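Local coordinates for periplasmic binding protein (Veillonella parvula, PDB 4MO9), which probably serves as the substrate-binding component of an ABC uptake system, perhaps for iron-siderophore complexes, as in FepB-type periplasmic binding proteins, at residues W82-A87 with L276-T281; H315-E320 with G362-H367; D323-E328 with E345-E350. One frame throughout, in Å; residues are numbered along the deposited sequence.

Interaction 1 (W82-A87 with L276-T281); sequences WKHFTA and LGFEAT
An aromatic cluster of His84, Phe85 and Phe278 joins helix 79-88 to the loop that precedes helix 282-295, and it ties the N-terminal half of this two-lobed binding protein to the C-terminal half. The imidazole of His84 lies over one face of the Phe278 ring as an offset stack, with centroids 4.3 Å apart and planes at 19°. The closest atoms are His84 CD2 and Phe278 CE1, 3.4 Å apart, and they meet off-centre, toward the rim of the imidazole. His84 reaches this position with CG anti to its backbone N (chi1 -173°), while its NE2 is hydrogen-bonded to the carbonyl O of Ser359, a second hold on the ring's rotation. Phe85 meets the same phenyl ring obliquely, Phe85 CE1 lying 3.9 Å from Phe278 CZ. On the more exposed flank, Lys83 NZ makes a salt bridge to Glu279 OE2 at 2.7 Å. The ammonium stands above the carboxylate plane, 70° out of it, and also bonds the hydroxyl of Tyr266. The same helix also grips the loop backbone, Phe278 N bonding Asp80 OD2 near the helix start. Stacked rings flanked by an ion pair thus bridge the two lobes, an interlobe contact in the bilobal solute-binding protein fold.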
loop_
_atom_site.group_PDB
_atom_site.type_symbol
_atom_site.label_atom_id
_atom_site.label_comp_id
_atom_site.label_asym_id
_atom_site.label_seq_id
_atom_site.Cartn_x
_atom_site.Cartn_y
_atom_site.Cartn_z
ATOM N N TRP A 82 1.146 13.161 -5.279
ATOM C CA TRP A 82 0.664 14.495 -4.925
ATOM C C TRP A 82 0.558 15.419 -6.141
ATOM O O TRP A 82 -0.443 16.128 -6.288
ATOM C CB TRP A 82 1.551 15.132 -3.845
ATOM C CG TRP A 82 1.041 16.459 -3.373
ATOM C CD1 TRP A 82 1.638 17.677 -3.521
ATOM C CD2 TRP A 82 -0.194 16.697 -2.687
ATOM N NE1 TRP A 82 0.848 18.660 -2.964
ATOM C CE2 TRP A 82 -0.279 18.083 -2.441
ATOM C CE3 TRP A 82 -1.231 15.869 -2.247
ATOM C CZ2 TRP A 82 -1.367 18.662 -1.774
ATOM C CZ3 TRP A 82 -2.310 16.439 -1.598
ATOM C CH2 TRP A 82 -2.369 17.823 -1.363
ATOM N N LYS A 83 1.571 15.415 -7.013
ATOM C CA LYS A 83 1.521 16.255 -8.211
ATOM C C LYS A 83 0.381 15.829 -9.126
ATOM O O LYS A 83 -0.353 16.661 -9.662
ATOM C CB LYS A 83 2.820 16.165 -9.022
ATOM C CG LYS A 83 4.088 16.571 -8.304
ATOM C CD LYS A 83 5.303 16.237 -9.200
ATOM C CE LYS A 83 6.471 15.672 -8.390
ATOM N NZ LYS A 83 7.290 14.721 -9.186
ATOM N N HIS A 84 0.258 14.522 -9.330
ATOM C CA HIS A 84 -0.733 13.991 -10.250
ATOM C C HIS A 84 -2.138 14.312 -9.740
ATOM O O HIS A 84 -2.997 14.801 -10.485
ATOM C CB HIS A 84 -0.554 12.480 -10.376
ATOM C CG HIS A 84 -1.421 11.854 -11.419
ATOM N ND1 HIS A 84 -1.234 12.072 -12.769
ATOM C CD2 HIS A 84 -2.484 11.020 -11.316
ATOM C CE1 HIS A 84 -2.144 11.400 -13.450
ATOM N NE2 HIS A 84 -2.918 10.752 -12.592
ATOM N N PHE A 85 -2.358 14.056 -8.456
ATOM C CA PHE A 85 -3.682 14.212 -7.878
ATOM C C PHE A 85 -4.081 15.685 -7.824
ATOM O O PHE A 85 -5.216 16.033 -8.148
ATOM C CB PHE A 85 -3.752 13.573 -6.489
ATOM C CG PHE A 85 -3.500 12.082 -6.484
ATOM C CD1 PHE A 85 -3.466 11.355 -7.675
ATOM C CD2 PHE A 85 -3.301 11.408 -5.282
ATOM C CE1 PHE A 85 -3.225 9.981 -7.662
ATOM C CE2 PHE A 85 -3.058 10.034 -5.263
ATOM C CZ PHE A 85 -3.020 9.322 -6.454
ATOM N N THR A 86 -3.150 16.549 -7.424
ATOM C CA THR A 86 -3.453 17.978 -7.321
ATOM C C THR A 86 -3.655 18.602 -8.698
ATOM O O THR A 86 -4.436 19.541 -8.854
ATOM C CB THR A 86 -2.391 18.760 -6.503
ATOM O OG1 THR A 86 -1.087 18.556 -7.055
ATOM C CG2 THR A 86 -2.399 18.296 -5.065
ATOM N N ALA A 87 -2.972 18.062 -9.699
ATOM C CA ALA A 87 -3.142 18.538 -11.068
ATOM C C ALA A 87 -4.585 18.335 -11.513
ATOM O O ALA A 87 -5.170 19.200 -12.172
ATOM C CB ALA A 87 -2.191 17.817 -12.010
ATOM N N LEU A 276 9.274 3.217 -10.063
ATOM C CA LEU A 276 7.918 2.863 -10.482
ATOM C C LEU A 276 6.986 3.994 -10.066
ATOM O O LEU A 276 7.405 4.886 -9.315
ATOM C CB LEU A 276 7.474 1.548 -9.834
ATOM C CG LEU A 276 8.205 0.289 -10.332
ATOM C CD1 LEU A 276 7.670 -0.949 -9.593
ATOM C CD2 LEU A 276 8.027 0.144 -11.822
ATOM N N GLY A 277 5.742 3.967 -10.552
ATOM C CA GLY A 277 4.752 4.977 -10.191
ATOM C C GLY A 277 4.394 5.896 -11.351
ATOM O O GLY A 277 4.568 5.531 -12.521
ATOM N N PHE A 278 3.910 7.097 -11.035
ATOM C CA PHE A 278 3.453 8.037 -12.065
ATOM C C PHE A 278 4.582 8.666 -12.862
ATOM O O PHE A 278 4.364 9.121 -13.992
ATOM C CB PHE A 278 2.585 9.134 -11.441
ATOM C CG PHE A 278 1.260 8.632 -10.947
ATOM C CD1 PHE A 278 0.220 8.380 -11.842
ATOM C CD2 PHE A 278 1.054 8.394 -9.594
ATOM C CE1 PHE A 278 -1.008 7.909 -11.390
ATOM C CE2 PHE A 278 -0.170 7.923 -9.131
ATOM C CZ PHE A 278 -1.204 7.680 -10.032
ATOM N N GLU A 279 5.776 8.710 -12.275
ATOM C CA GLU A 279 6.940 9.268 -12.961
ATOM C C GLU A 279 7.885 8.147 -13.323
ATOM O O GLU A 279 8.981 8.042 -12.767
ATOM C CB GLU A 279 7.672 10.262 -12.072
ATOM C CG GLU A 279 6.767 11.288 -11.476
ATOM C CD GLU A 279 7.215 12.696 -11.760
ATOM O OE1 GLU A 279 8.354 12.880 -12.252
ATOM O OE2 GLU A 279 6.419 13.621 -11.491
ATOM N N ALA A 280 7.459 7.319 -14.265
ATOM C CA ALA A 280 8.194 6.126 -14.625
ATOM C C ALA A 280 7.881 5.828 -16.073
ATOM O O ALA A 280 6.746 6.029 -16.519
ATOM C CB ALA A 280 7.764 4.963 -13.748
ATOM N N THR A 281 8.881 5.365 -16.815
ATOM C CA THR A 281 8.651 4.895 -18.171
ATOM C C THR A 281 9.143 3.458 -18.290
ATOM O O THR A 281 9.992 3.024 -17.506
ATOM C CB THR A 281 9.385 5.758 -19.204
ATOM O OG1 THR A 281 10.791 5.501 -19.123
ATOM C CG2 THR A 281 9.107 7.237 -18.947
#

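Interaction 2 (H315-E320 with G362-H367); sequences HGLPRE and GIWFMH
Leu317 fills the junction between the loop leaving strand 310-313 and the backbone leading into edge strand 365-367, and its two methyl groups divide the work. Leu317 CD2 approaches the six-membered part of the Trp364 indole, coming within 3.9 Å of Trp364 CE3, with Trp364 CZ3 a little farther. The other branch turns to the phenyl ring of the next residue: Leu317 CD1 lies 3.7 Å from Phe365 CZ and 4.0 Å from Phe365 CE1. Both rings are met obliquely. With its CG anti to the carbonyl carbon (chi1 -67°) and the chain extended at chi2 (173°), Leu317 presents a methyl to each ring. These three side chains, Leu317 and Trp364 buried and Phe365 partly exposed, are the tightly packed part; the packing is purely apolar and buries 136 Å² in all. Strand 365-367 runs antiparallel to strand 310-313 at the edge of the mixed C-terminal sheet, and the contact lies beside that pair, where the chain leaves strand 310-313 for helix 324-334. Leu348 of helix 344-355 touches both Leu317 and Trp364, the indole NE1 bonds the carbonyl O of Ser361, and Tyr329 stacks on Phe365. On the partly exposed side, by contrast, Arg319 takes no part in the packing against 362-367, and bonds within its own loop hold it instead. Arg319 NH1 donates to Pro318 O at 2.8 Å, the acceptor tilted 26° from the guanidinium plane, and more weakly to Gly316 O at 3.1 Å. The backbone N of Arg319 bonds Glu152 OE2.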
loop_
_atom_site.group_PDB
_atom_site.type_symbol
_atom_site.label_atom_id
_atom_site.label_comp_id
_atom_site.label_asym_id
_atom_site.label_seq_id
_atom_site.Cartn_x
_atom_site.Cartn_y
_atom_site.Cartn_z
ATOM N N HIS A 315 6.304 -0.405 -4.315
ATOM C CA HIS A 315 6.383 -0.497 -2.851
ATOM C C HIS A 315 5.184 0.115 -2.127
ATOM O O HIS A 315 4.891 -0.241 -0.977
ATOM C CB HIS A 315 7.683 0.182 -2.388
ATOM C CG HIS A 315 8.090 -0.136 -0.979
ATOM N ND1 HIS A 315 7.984 -1.396 -0.433
ATOM C CD2 HIS A 315 8.651 0.641 -0.023
ATOM C CE1 HIS A 315 8.440 -1.378 0.810
ATOM N NE2 HIS A 315 8.855 -0.153 1.081
ATOM N N GLY A 316 4.486 1.036 -2.791
ATOM C CA GLY A 316 3.400 1.763 -2.147
ATOM C C GLY A 316 2.023 1.179 -2.411
ATOM O O GLY A 316 1.006 1.754 -2.025
ATOM N N LEU A 317 1.980 0.038 -3.088
ATOM C CA LEU A 317 0.710 -0.611 -3.378
ATOM C C LEU A 317 0.132 -1.465 -2.235
ATOM O O LEU A 317 -1.093 -1.530 -2.102
ATOM C CB LEU A 317 0.776 -1.416 -4.681
ATOM C CG LEU A 317 0.939 -0.630 -5.993
ATOM C CD1 LEU A 317 1.167 -1.581 -7.174
ATOM C CD2 LEU A 317 -0.281 0.262 -6.246
ATOM N N PRO A 318 0.987 -2.125 -1.416
ATOM C CA PRO A 318 0.435 -2.882 -0.281
ATOM C C PRO A 318 -0.222 -2.030 0.813
ATOM O O PRO A 318 -0.173 -0.797 0.768
ATOM C CB PRO A 318 1.668 -3.563 0.312
ATOM C CG PRO A 318 2.577 -3.766 -0.881
ATOM C CD PRO A 318 2.407 -2.464 -1.640
ATOM N N ARG A 319 -0.787 -2.711 1.807
ATOM C CA ARG A 319 -1.521 -2.076 2.911
ATOM C C ARG A 319 -2.451 -0.955 2.437
ATOM O O ARG A 319 -2.537 0.115 3.063
ATOM C CB ARG A 319 -0.595 -1.653 4.086
ATOM C CG ARG A 319 0.686 -0.856 3.748
ATOM C CD ARG A 319 0.441 0.656 3.579
ATOM N NE ARG A 319 1.682 1.410 3.336
ATOM C CZ ARG A 319 2.097 1.804 2.133
ATOM N NH1 ARG A 319 1.375 1.517 1.051
ATOM N NH2 ARG A 319 3.234 2.488 2.003
ATOM N N GLU A 320 -3.174 -1.221 1.349
ATOM C CA GLU A 320 -4.102 -0.234 0.797
ATOM C C GLU A 320 -5.352 -0.866 0.214
ATOM O O GLU A 320 -5.393 -2.078 -0.057
ATOM C CB GLU A 320 -3.431 0.629 -0.289
ATOM C CG GLU A 320 -2.864 1.973 0.206
ATOM C CD GLU A 320 -3.934 2.914 0.773
ATOM O OE1 GLU A 320 -5.157 2.623 0.636
ATOM O OE2 GLU A 320 -3.550 3.966 1.350
ATOM N N GLY A 362 1.290 5.621 -15.613
ATOM C CA GLY A 362 2.529 5.225 -14.963
ATOM C C GLY A 362 2.792 3.730 -15.049
ATOM O O GLY A 362 2.081 3.014 -15.759
ATOM N N ILE A 363 3.806 3.262 -14.319
ATOM C CA ILE A 363 4.256 1.867 -14.379
ATOM C C ILE A 363 4.341 1.305 -12.961
ATOM O O ILE A 363 4.993 1.896 -12.099
ATOM C CB ILE A 363 5.655 1.765 -15.031
ATOM C CG1 ILE A 363 5.694 2.513 -16.371
ATOM C CG2 ILE A 363 6.087 0.300 -15.167
ATOM C CD1 ILE A 363 5.020 1.784 -17.507
ATOM N N TRP A 364 3.707 0.158 -12.725
ATOM C CA TRP A 364 3.491 -0.329 -11.360
ATOM C C TRP A 364 4.011 -1.742 -11.154
ATOM O O TRP A 364 4.181 -2.191 -10.018
ATOM C CB TRP A 364 1.991 -0.241 -11.017
ATOM C CG TRP A 364 1.501 1.150 -11.187
ATOM C CD1 TRP A 364 1.023 1.726 -12.337
ATOM C CD2 TRP A 364 1.498 2.179 -10.188
ATOM N NE1 TRP A 364 0.702 3.051 -12.101
ATOM C CE2 TRP A 364 0.988 3.352 -10.792
ATOM C CE3 TRP A 364 1.869 2.223 -8.841
ATOM C CZ2 TRP A 364 0.837 4.553 -10.087
ATOM C CZ3 TRP A 364 1.722 3.413 -8.146
ATOM C CH2 TRP A 364 1.213 4.563 -8.767
ATOM N N PHE A 365 4.268 -2.429 -12.264
ATOM C CA PHE A 365 4.761 -3.799 -12.238
ATOM C C PHE A 365 5.745 -3.960 -13.378
ATOM O O PHE A 365 5.675 -3.229 -14.377
ATOM C CB PHE A 365 3.612 -4.791 -12.414
ATOM C CG PHE A 365 2.559 -4.700 -11.336
ATOM C CD1 PHE A 365 2.829 -5.142 -10.042
ATOM C CD2 PHE A 365 1.299 -4.183 -11.618
ATOM C CE1 PHE A 365 1.859 -5.061 -9.043
ATOM C CE2 PHE A 365 0.321 -4.109 -10.625
ATOM C CZ PHE A 365 0.604 -4.550 -9.341
HETATM N N MSE A 366 6.659 -4.915 -13.251
HETATM C CA MSE A 366 7.716 -5.012 -14.244
HETATM C C MSE A 366 8.391 -6.363 -14.230
HETATM O O MSE A 366 8.685 -6.913 -13.168
HETATM C CB MSE A 366 8.754 -3.915 -14.018
HETATM C CG MSE A 366 10.103 -4.232 -14.600
HETATM SE SE MSE A 366 10.636 -2.836 -15.802
HETATM C CE MSE A 366 9.157 -3.032 -17.069
ATOM N N HIS A 367 8.636 -6.884 -15.429
ATOM C CA HIS A 367 9.372 -8.116 -15.605
ATOM C C HIS A 367 10.590 -7.756 -16.436
ATOM O O HIS A 367 10.458 -7.224 -17.538
ATOM C CB HIS A 367 8.503 -9.131 -16.340
ATOM C CG HIS A 367 9.148 -10.467 -16.508
ATOM N ND1 HIS A 367 10.107 -10.940 -15.638
ATOM C CD2 HIS A 367 8.988 -11.424 -17.451
ATOM C CE1 HIS A 367 10.500 -12.138 -16.033
ATOM N NE2 HIS A 367 9.838 -12.456 -17.128
#

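Interaction 3 (D323-E328 with E345-E350); sequences DAAVFE and EATLKE
Apolar packing between Ala325 and the Thr347-Leu348 pair brings helix 324-334 against helix 344-355. Ala325 CB lies 4.0 Å from Thr347 CG2 and 4.2 Å from Leu348 CB, and this small side chain lets the backbones draw close, with Ala325 CA and Thr347 CA 5.7 Å apart. The segment axes come within 8.7 Å at 174°, an antiparallel helix pair in the C-terminal part of the chain. Helix 171-194 covers another flank of helix 324-334, through Tyr181 and Val185 on Ala324. The polar interaction is a single hydrogen bond from Thr347 OG1 to Glu328 OE1, modelled very short at 2.4 Å, so its exact length is doubtful. Glu328 extends beyond CG (chi2 -174°) to bring its carboxylate to the threonine; Thr347 OG1, anti to the carbonyl carbon (chi1 -69°), faces it, while CG2 turns to Ala325. The same hydroxyl has weak bonds to Asp343 O and Arg184 NE, and Arg184 also touches Glu328. Were the carboxylate of Glu328 lost to an alanine here, Thr347 OG1 is likely to be left without its acceptor, and a gap to open between the helices beside Arg184.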
loop_
_atom_site.group_PDB
_atom_site.type_symbol
_atom_site.label_atom_id
_atom_site.label_comp_id
_atom_site.label_asym_id
_atom_site.label_seq_id
_atom_site.Cartn_x
_atom_site.Cartn_y
_atom_site.Cartn_z
ATOM N N ASP A 323 -4.875 -3.000 -2.882
ATOM C CA ASP A 323 -3.757 -3.959 -2.863
ATOM C C ASP A 323 -4.096 -5.368 -3.358
ATOM O O ASP A 323 -3.221 -6.235 -3.395
ATOM C CB ASP A 323 -2.978 -3.975 -1.519
ATOM C CG ASP A 323 -3.694 -4.718 -0.390
ATOM O OD1 ASP A 323 -4.670 -5.486 -0.608
ATOM O OD2 ASP A 323 -3.265 -4.520 0.772
ATOM N N ALA A 324 -5.352 -5.587 -3.749
ATOM C CA ALA A 324 -5.729 -6.857 -4.373
ATOM C C ALA A 324 -4.844 -7.120 -5.584
ATOM O O ALA A 324 -4.543 -8.272 -5.911
ATOM C CB ALA A 324 -7.192 -6.837 -4.793
ATOM N N ALA A 325 -4.438 -6.044 -6.254
ATOM C CA ALA A 325 -3.536 -6.166 -7.402
ATOM C C ALA A 325 -2.183 -6.758 -7.008
ATOM O O ALA A 325 -1.525 -7.424 -7.825
ATOM C CB ALA A 325 -3.347 -4.819 -8.079
ATOM N N VAL A 326 -1.749 -6.501 -5.778
ATOM C CA VAL A 326 -0.469 -7.040 -5.314
ATOM C C VAL A 326 -0.602 -8.537 -5.050
ATOM O O VAL A 326 0.288 -9.319 -5.398
ATOM C CB VAL A 326 0.006 -6.349 -4.032
ATOM C CG1 VAL A 326 1.306 -6.969 -3.550
ATOM C CG2 VAL A 326 0.205 -4.860 -4.279
ATOM N N PHE A 327 -1.712 -8.932 -4.432
ATOM C CA PHE A 327 -1.995 -10.354 -4.210
ATOM C C PHE A 327 -1.958 -11.094 -5.546
ATOM O O PHE A 327 -1.346 -12.159 -5.661
ATOM C CB PHE A 327 -3.376 -10.546 -3.547
ATOM C CG PHE A 327 -3.380 -10.373 -2.047
ATOM C CD1 PHE A 327 -3.528 -9.111 -1.480
ATOM C CD2 PHE A 327 -3.288 -11.475 -1.201
ATOM C CE1 PHE A 327 -3.561 -8.942 -0.095
ATOM C CE2 PHE A 327 -3.322 -11.320 0.204
ATOM C CZ PHE A 327 -3.466 -10.046 0.754
ATOM N N GLU A 328 -2.599 -10.517 -6.560
ATOM C CA GLU A 328 -2.622 -11.119 -7.893
ATOM C C GLU A 328 -1.239 -11.163 -8.541
ATOM O O GLU A 328 -0.846 -12.176 -9.130
ATOM C CB GLU A 328 -3.590 -10.357 -8.796
ATOM C CG GLU A 328 -5.067 -10.507 -8.414
ATOM C CD GLU A 328 -5.975 -9.845 -9.428
ATOM O OE1 GLU A 328 -5.548 -8.830 -10.034
ATOM O OE2 GLU A 328 -7.104 -10.341 -9.645
ATOM N N GLU A 345 -2.128 -5.825 -13.599
ATOM C CA GLU A 345 -2.123 -4.445 -14.076
ATOM C C GLU A 345 -3.543 -3.978 -14.412
ATOM O O GLU A 345 -3.929 -2.853 -14.099
ATOM C CB GLU A 345 -1.198 -4.251 -15.289
ATOM C CG GLU A 345 -0.805 -2.784 -15.447
ATOM C CD GLU A 345 -0.198 -2.444 -16.786
ATOM O OE1 GLU A 345 0.265 -3.365 -17.500
ATOM O OE2 GLU A 345 -0.184 -1.236 -17.117
ATOM N N ALA A 346 -4.319 -4.846 -15.049
ATOM C CA ALA A 346 -5.702 -4.518 -15.379
ATOM C C ALA A 346 -6.529 -4.304 -14.111
ATOM O O ALA A 346 -7.424 -3.446 -14.081
ATOM C CB ALA A 346 -6.304 -5.606 -16.244
ATOM N N THR A 347 -6.235 -5.067 -13.058
ATOM C CA THR A 347 -6.929 -4.880 -11.772
ATOM C C THR A 347 -6.685 -3.490 -11.183
ATOM O O THR A 347 -7.626 -2.826 -10.737
ATOM C CB THR A 347 -6.488 -5.936 -10.750
ATOM O OG1 THR A 347 -6.983 -7.222 -11.163
ATOM C CG2 THR A 347 -7.019 -5.590 -9.362
ATOM N N LEU A 348 -5.426 -3.047 -11.175
ATOM C CA LEU A 348 -5.110 -1.717 -10.657
ATOM C C LEU A 348 -5.779 -0.642 -11.512
ATOM O O LEU A 348 -6.456 0.251 -10.980
ATOM C CB LEU A 348 -3.590 -1.493 -10.582
ATOM C CG LEU A 348 -3.119 -0.194 -9.911
ATOM C CD1 LEU A 348 -3.604 -0.104 -8.455
ATOM C CD2 LEU A 348 -1.609 -0.046 -9.981
ATOM N N LYS A 349 -5.599 -0.735 -12.829
ATOM C CA LYS A 349 -6.229 0.205 -13.765
ATOM C C LYS A 349 -7.753 0.251 -13.574
ATOM O O LYS A 349 -8.366 1.327 -13.559
ATOM C CB LYS A 349 -5.879 -0.170 -15.219
ATOM C CG LYS A 349 -6.584 0.699 -16.247
ATOM C CD LYS A 349 -6.240 0.320 -17.678
ATOM C CE LYS A 349 -7.115 1.106 -18.638
ATOM N NZ LYS A 349 -7.003 2.570 -18.397
ATOM N N GLU A 350 -8.359 -0.919 -13.411
ATOM C CA GLU A 350 -9.804 -0.992 -13.250
ATOM C C GLU A 350 -10.247 -0.353 -11.931
ATOM O O GLU A 350 -11.302 0.295 -11.879
ATOM C CB GLU A 350 -10.278 -2.440 -13.346
ATOM C CG GLU A 350 -11.785 -2.599 -13.429
ATOM C CD GLU A 350 -12.200 -4.036 -13.681
ATOM O OE1 GLU A 350 -11.323 -4.859 -14.047
ATOM O OE2 GLU A 350 -13.402 -4.336 -13.512
#

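In the fold
Interactions 1 and 2 adjoin, their centres about 13 Å apart. Phe278 CE2 packs 3.6 Å from Trp364 CZ2, the rings meeting edge-to-face, and Gly277 N lies 2.7 Å from Ile363 O, a probable hydrogen bond. Interaction 2 also abuts interaction 3, about 9 Å between centres: Trp364 CG lies 3.5 Å from Leu348 CD2, and Leu317 CB 3.5 Å from Val326 CG2. Interactions 1 and 3 do not touch, with nearest atoms about 8 Å apart, so 315-320 with 362-367 is the link between them. The bound trimethylamine oxide lies about 13 Å from the Phe85 side chain and 14 Å from that of Leu317, so neither side chain contacts it.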